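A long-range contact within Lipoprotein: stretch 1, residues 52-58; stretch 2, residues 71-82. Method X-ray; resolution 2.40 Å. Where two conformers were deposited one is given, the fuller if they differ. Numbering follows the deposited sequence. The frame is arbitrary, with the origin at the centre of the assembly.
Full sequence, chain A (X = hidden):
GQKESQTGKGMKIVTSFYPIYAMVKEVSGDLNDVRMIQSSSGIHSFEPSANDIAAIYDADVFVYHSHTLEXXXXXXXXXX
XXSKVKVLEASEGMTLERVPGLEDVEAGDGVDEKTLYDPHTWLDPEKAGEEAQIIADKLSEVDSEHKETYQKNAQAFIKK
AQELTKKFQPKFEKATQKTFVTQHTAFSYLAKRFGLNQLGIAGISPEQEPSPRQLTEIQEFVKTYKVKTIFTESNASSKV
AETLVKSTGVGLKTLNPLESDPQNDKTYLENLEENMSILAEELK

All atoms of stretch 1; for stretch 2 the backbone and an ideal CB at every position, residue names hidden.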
ATOM      1  N   ASP A  52      13.094  13.073  11.500  1.00 57.24           N
ATOM      2  CA  ASP A  52      12.971  11.986  10.536  1.00 56.29           C
ATOM      3  C   ASP A  52      13.890  12.228   9.359  1.00 55.44           C
ATOM      4  O   ASP A  52      14.541  11.303   8.859  1.00 55.37           O
ATOM      5  CB  ASP A  52      11.522  11.888  10.039  1.00 56.60           C
ATOM      6  CG  ASP A  52      10.543  11.478  11.134  1.00 57.38           C
ATOM      7  OD1 ASP A  52       9.534  12.196  11.318  1.00 57.80           O
ATOM      8  OD2 ASP A  52      10.774  10.438  11.803  1.00 58.13           O
ATOM      9  N   ILE A  53      13.923  13.480   8.914  1.00 54.46           N
ATOM     10  CA  ILE A  53      14.848  13.919   7.884  1.00 53.94           C
ATOM     11  C   ILE A  53      16.283  13.592   8.289  1.00 53.50           C
ATOM     12  O   ILE A  53      17.022  13.007   7.508  1.00 53.92           O
ATOM     13  CB  ILE A  53      14.717  15.445   7.615  1.00 54.00           C
ATOM     14  CG1 ILE A  53      13.309  15.810   7.123  1.00 53.45           C
ATOM     15  CG2 ILE A  53      15.788  15.923   6.630  1.00 53.91           C
ATOM     16  CD1 ILE A  53      12.990  15.358   5.697  1.00 53.54           C
ATOM     17  N   ALA A  54      16.665  13.971   9.504  1.00 52.93           N
ATOM     18  CA  ALA A  54      18.016  13.724   9.992  1.00 52.87           C
ATOM     19  C   ALA A  54      18.272  12.224  10.192  1.00 52.81           C
ATOM     20  O   ALA A  54      19.379  11.745   9.933  1.00 53.10           O
ATOM     21  CB  ALA A  54      18.279  14.499  11.265  1.00 52.60           C
ATOM     22  N   ALA A  55      17.245  11.500  10.641  1.00 51.71           N
ATOM     23  CA  ALA A  55      17.286  10.047  10.751  1.00 50.53           C
ATOM     24  C   ALA A  55      17.457   9.358   9.393  1.00 49.62           C
ATOM     25  O   ALA A  55      18.083   8.300   9.326  1.00 49.36           O
ATOM     26  CB  ALA A  55      16.041   9.532  11.452  1.00 50.81           C
ATOM     27  N   ILE A  56      16.883   9.939   8.330  1.00 48.08           N
ATOM     28  CA  ILE A  56      17.119   9.452   6.963  1.00 46.81           C
ATOM     29  C   ILE A  56      18.581   9.670   6.596  1.00 47.41           C
ATOM     30  O   ILE A  56      19.300   8.715   6.306  1.00 47.10           O
ATOM     31  CB  ILE A  56      16.225  10.138   5.909  1.00 46.14           C
ATOM     32  CG1 ILE A  56      14.802   9.610   5.970  1.00 44.18           C
ATOM     33  CG2 ILE A  56      16.755   9.894   4.501  1.00 46.26           C
ATOM     34  CD1 ILE A  56      13.792  10.579   5.410  1.00 41.57           C
ATOM     35  N   TYR A  57      19.014  10.929   6.634  1.00 48.17           N
ATOM     36  CA  TYR A  57      20.393  11.279   6.328  1.00 49.43           C
ATOM     37  C   TYR A  57      21.400  10.496   7.167  1.00 50.38           C
ATOM     38  O   TYR A  57      22.534  10.330   6.768  1.00 51.08           O
ATOM     39  CB  TYR A  57      20.614  12.802   6.459  1.00 49.40           C
ATOM     40  CG  TYR A  57      19.969  13.630   5.361  1.00 48.14           C
ATOM     41  CD1 TYR A  57      20.086  13.271   4.016  1.00 46.53           C
ATOM     42  CD2 TYR A  57      19.254  14.784   5.667  1.00 49.78           C
ATOM     43  CE1 TYR A  57      19.494  14.024   3.011  1.00 47.63           C
ATOM     44  CE2 TYR A  57      18.652  15.571   4.646  1.00 49.01           C
ATOM     45  CZ  TYR A  57      18.775  15.186   3.324  1.00 47.99           C
ATOM     46  OH  TYR A  57      18.181  15.948   2.324  1.00 44.96           O
ATOM     47  N   ASP A  58      20.954   9.989   8.310  1.00 52.06           N
ATOM     48  CA  ASP A  58      21.770   9.191   9.229  1.00 53.03           C
ATOM     49  C   ASP A  58      21.852   7.692   8.864  1.00 52.59           C
ATOM     50  O   ASP A  58      22.848   7.027   9.164  1.00 52.86           O
ATOM     51  CB  ASP A  58      21.201   9.354  10.643  1.00 53.77           C
ATOM     52  CG  ASP A  58      21.993   8.613  11.695  1.00 56.91           C
ATOM     53  OD1 ASP A  58      21.385   8.300  12.752  1.00 61.21           O
ATOM     54  OD2 ASP A  58      23.206   8.351  11.486  1.00 58.54           O
ATOM     55  N   UNK A  71       6.012  12.493  -1.635  1.00 43.40           N
ATOM     56  CA  UNK A  71       6.443  13.679  -2.406  1.00 45.70           C
ATOM     57  C   UNK A  71       7.723  14.350  -1.902  1.00 46.82           C
ATOM     58  O   UNK A  71       8.501  14.851  -2.715  1.00 47.10           O
ATOM     59  CB  UNK A  71       5.319  14.717  -2.400  1.00 45.70           C
ATOM     60  N   UNK A  72       7.918  14.426  -0.580  1.00 48.02           N
ATOM     61  CA  UNK A  72       9.254  14.706  -0.052  1.00 49.46           C
ATOM     62  C   UNK A  72       9.982  13.411  -0.375  1.00 51.11           C
ATOM     63  O   UNK A  72       9.389  12.347  -0.251  1.00 52.21           O
ATOM     64  CB  UNK A  72       9.272  15.063   1.436  1.00 49.46           C
ATOM     65  N   UNK A  73      11.240  13.454  -0.783  1.00 52.58           N
ATOM     66  CA  UNK A  73      11.979  12.202  -1.048  1.00 54.03           C
ATOM     67  C   UNK A  73      12.804  12.465  -2.255  1.00 55.37           C
ATOM     68  O   UNK A  73      14.009  12.209  -2.270  1.00 55.55           O
ATOM     69  CB  UNK A  73      11.061  10.995  -1.254  1.00 54.03           C
ATOM     70  N   UNK A  74      12.116  12.923  -3.297  1.00 57.04           N
ATOM     71  CA  UNK A  74      12.729  13.770  -4.281  1.00 59.20           C
ATOM     72  C   UNK A  74      12.882  15.015  -3.441  1.00 60.86           C
ATOM     73  O   UNK A  74      11.988  15.360  -2.656  1.00 61.06           O
ATOM     74  CB  UNK A  74      11.925  13.952  -5.570  1.00 59.20           C
ATOM     75  N   UNK A  75      14.030  15.663  -3.553  1.00 62.12           N
ATOM     76  CA  UNK A  75      14.302  16.844  -2.755  1.00 63.42           C
ATOM     77  C   UNK A  75      15.025  16.564  -1.436  1.00 63.75           C
ATOM     78  O   UNK A  75      15.522  17.496  -0.798  1.00 63.88           O
ATOM     79  CB  UNK A  75      12.983  17.563  -2.463  1.00 63.42           C
ATOM     80  N   UNK A  76      15.069  15.296  -1.031  1.00 63.97           N
ATOM     81  CA  UNK A  76      16.063  14.846  -0.068  1.00 64.21           C
ATOM     82  C   UNK A  76      17.400  15.012  -0.769  1.00 65.10           C
ATOM     83  O   UNK A  76      17.566  14.554  -1.900  1.00 65.14           O
ATOM     84  CB  UNK A  76      15.824  13.406   0.391  1.00 64.21           C
ATOM     85  N   UNK A  77      18.344  15.688  -0.121  1.00 66.02           N
ATOM     86  CA  UNK A  77      19.623  15.996  -0.765  1.00 67.73           C
ATOM     87  C   UNK A  77      20.807  15.536   0.077  1.00 68.46           C
ATOM     88  O   UNK A  77      21.401  16.332   0.799  1.00 68.30           O
ATOM     89  CB  UNK A  77      19.731  17.499  -1.032  1.00 67.73           C
ATOM     90  N   UNK A  78      21.153  14.238  -0.026  1.00 69.22           N
ATOM     91  CA  UNK A  78      22.208  13.655   0.796  1.00 69.84           C
ATOM     92  C   UNK A  78      23.563  14.269   0.478  1.00 70.56           C
ATOM     93  O   UNK A  78      24.378  14.475   1.377  1.00 70.76           O
ATOM     94  CB  UNK A  78      22.261  12.139   0.596  1.00 69.84           C
ATOM     95  N   UNK A  79      23.779  14.572  -0.797  1.00 71.56           N
ATOM     96  CA  UNK A  79      25.054  15.084  -1.271  1.00 72.47           C
ATOM     97  C   UNK A  79      24.966  16.599  -1.345  1.00 73.12           C
ATOM     98  O   UNK A  79      24.810  17.183  -2.416  1.00 72.96           O
ATOM     99  CB  UNK A  79      25.423  14.486  -2.630  1.00 72.47           C
ATOM    100  N   UNK A  80      25.051  17.212  -0.170  1.00 73.87           N
ATOM    101  CA  UNK A  80      24.769  18.627   0.048  1.00 74.47           C
ATOM    102  C   UNK A  80      24.623  18.756   1.546  1.00 74.29           C
ATOM    103  O   UNK A  80      25.211  19.634   2.181  1.00 74.21           O
ATOM    104  CB  UNK A  80      23.527  19.111  -0.702  1.00 74.47           C
ATOM    105  N   UNK A  81      23.829  17.848   2.100  1.00 74.03           N
ATOM    106  CA  UNK A  81      23.596  17.774   3.533  1.00 73.64           C
ATOM    107  C   UNK A  81      24.551  16.772   4.180  1.00 73.68           C
ATOM    108  O   UNK A  81      24.289  16.266   5.275  1.00 74.00           O
ATOM    109  CB  UNK A  81      22.143  17.390   3.819  1.00 73.64           C
ATOM    110  N   UNK A  82      25.656  16.513   3.474  1.00 73.61           N
ATOM    111  CA  UNK A  82      26.791  15.699   3.930  1.00 73.58           C
ATOM    112  C   UNK A  82      26.430  14.255   4.299  1.00 72.38           C
ATOM    113  O   UNK A  82      26.912  13.715   5.299  1.00 72.30           O
ATOM    114  CB  UNK A  82      27.437  16.372   5.143  1.00 73.58           C
TER

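Stretch 1 is a helical segment that offers three side chains to stretch 2: Ile 53, Ile 56 and Tyr 57, whose ring brings an aromatic face and a hydroxyl.

Position 71 has nothing of stretch 1 within 5.5 Å of its ideal CB, so the contact sets no preference; the residue is Ser 71.

At position 72 the CA-to-CB bond points toward the helix, but the ideal CB lies too far off for a short side chain to touch it. A long apolar or aromatic group could cross the gap to the isoleucines. The residue is Trp 72, with chi1 in p; its indole reaches Ile 56, NE1 lying 4.5 Å from Ile 56 CD1.

Position 73 points away and has a positive phi of 141°, a value most at home in glycine, yet the residue is Ala 73. Position 74 has phi/psi of -71/137°, which any residue could adopt, and room for a CB; Gly 74 is therefore not required by this contact. Position 75, with phi 93° and a sideways CB, again favours glycine, with asparagine a fair second choice. It holds Ser 75, too far from the helix for side-chain contact.

Position 76 is more demanding. Its CB points sideways, with the ideal CB 4.0 Å from Tyr 57 OH and 5.5 Å from Ile 56 CG2, and the CD1 methyls of Ile 53 and Ile 56 a little farther off. A branched aliphatic chain or methionine would suit. Leu 76 spreads its two methyls between the isoleucines: CD1 lies 4.1 Å from Ile 53 CD1, and CD2 lies 3.8 Å from Ile 56 CG2.

At position 77 the backbone matters most. Its amide N donates a very short hydrogen bond of 2.5 Å to Tyr 57 OH, at an N-H...O angle of 158°. Any residue with a free amide hydrogen could make it; proline could not. Because the CA-to-CB bond points away overall, the side-chain type is little constrained. The residue is Asp 77; its carboxylate makes no contact with stretch 1, although CB is 4.1 Å from Tyr 57 OH.

Position 78 has phi -65°, and its ideal CB is 4.1 Å from Tyr 57 CE1. Alanine or another small apolar residue would fit, and the phi also admits proline. Pro 78 packs its ring beside the tyrosine, CG 4.1 Å from Tyr 57 CE1.

Position 79 points away and position 80 sideways, both clear of stretch 1, so many side chains would serve, though phi 165° at 80 favours glycine; they are Asn 79 and Leu 80.

Position 81 points toward the helix, its ideal CB 4.0 Å from Tyr 57 CE2. A flexible chain with methylenes to lay on the ring would suit: lysine, arginine, glutamine or methionine. In Lys 81, CB sits over one face, 4.1 Å from the Tyr 57 ring centroid, in a CH-pi contact, while CD approaches Tyr 57 CE2 to 3.6 Å.

Position 82 points away with a left-handed backbone, comfortable for glycine or asparagine; it is Lys 82, which does not touch stretch 1.

Stretch 2 (71-82) SWAGSLDPNLKK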
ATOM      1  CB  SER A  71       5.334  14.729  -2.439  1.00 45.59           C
ATOM      2  OG  SER A  71       4.303  14.354  -3.323  1.00 47.65           O
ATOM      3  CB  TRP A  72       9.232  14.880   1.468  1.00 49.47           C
ATOM      4  CG  TRP A  72       9.311  13.538   2.150  1.00 47.65           C
ATOM      5  CD1 TRP A  72      10.449  12.840   2.501  1.00 46.15           C
ATOM      6  CD2 TRP A  72       8.211  12.699   2.475  1.00 45.30           C
ATOM      7  NE1 TRP A  72      10.110  11.626   3.055  1.00 46.23           N
ATOM      8  CE2 TRP A  72       8.743  11.514   3.046  1.00 45.71           C
ATOM      9  CE3 TRP A  72       6.827  12.840   2.360  1.00 44.06           C
ATOM     10  CZ2 TRP A  72       7.939  10.490   3.498  1.00 45.14           C
ATOM     11  CZ3 TRP A  72       6.030  11.824   2.798  1.00 45.44           C
ATOM     12  CH2 TRP A  72       6.586  10.658   3.367  1.00 47.13           C
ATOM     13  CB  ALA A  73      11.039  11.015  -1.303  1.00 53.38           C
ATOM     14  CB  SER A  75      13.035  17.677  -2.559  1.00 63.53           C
ATOM     15  OG  SER A  75      12.764  18.398  -3.755  1.00 64.18           O
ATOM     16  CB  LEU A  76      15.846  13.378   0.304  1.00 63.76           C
ATOM     17  CG  LEU A  76      15.284  12.960   1.666  0.50 62.97           C
ATOM     18  CD1 LEU A  76      14.105  13.806   2.124  0.50 62.44           C
ATOM     19  CD2 LEU A  76      14.897  11.494   1.605  0.50 62.71           C
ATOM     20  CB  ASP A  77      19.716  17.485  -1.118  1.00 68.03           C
ATOM     21  CG  ASP A  77      20.656  17.759  -2.291  1.00 69.61           C
ATOM     22  OD1 ASP A  77      21.260  16.804  -2.846  1.00 70.37           O
ATOM     23  OD2 ASP A  77      20.795  18.950  -2.659  1.00 70.69           O
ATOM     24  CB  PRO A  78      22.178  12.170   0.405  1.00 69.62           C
ATOM     25  CG  PRO A  78      20.849  11.958  -0.235  1.00 69.05           C
ATOM     26  CD  PRO A  78      20.565  13.234  -0.933  1.00 69.36           C
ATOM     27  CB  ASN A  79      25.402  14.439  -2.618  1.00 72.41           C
ATOM     28  CG  ASN A  79      25.371  12.903  -2.559  1.00 72.60           C
ATOM     29  OD1 ASN A  79      24.599  12.249  -3.279  1.00 71.67           O
ATOM     30  ND2 ASN A  79      26.204  12.326  -1.683  1.00 71.89           N
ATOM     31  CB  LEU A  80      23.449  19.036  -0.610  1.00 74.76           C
ATOM     32  CG  LEU A  80      23.119  20.478  -1.031  1.00 76.06           C
ATOM     33  CD1 LEU A  80      23.201  21.483   0.122  1.00 77.00           C
ATOM     34  CD2 LEU A  80      23.979  20.933  -2.224  1.00 76.98           C
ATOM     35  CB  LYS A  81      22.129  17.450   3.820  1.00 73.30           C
ATOM     36  CG  LYS A  81      21.164  18.380   3.068  1.00 72.69           C
ATOM     37  CD  LYS A  81      19.987  18.862   3.907  1.00 70.91           C
ATOM     38  CE  LYS A  81      20.344  20.101   4.702  1.00 70.37           C
ATOM     39  NZ  LYS A  81      21.271  19.796   5.833  1.00 70.04           N
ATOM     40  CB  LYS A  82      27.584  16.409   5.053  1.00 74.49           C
ATOM     41  CG  LYS A  82      27.166  16.068   6.516  1.00 77.40           C
ATOM     42  CD  LYS A  82      28.363  16.179   7.474  1.00 81.36           C
ATOM     43  CE  LYS A  82      28.021  15.725   8.893  1.00 83.42           C
ATOM     44  NZ  LYS A  82      29.191  15.903   9.825  1.00 84.20           N
TER
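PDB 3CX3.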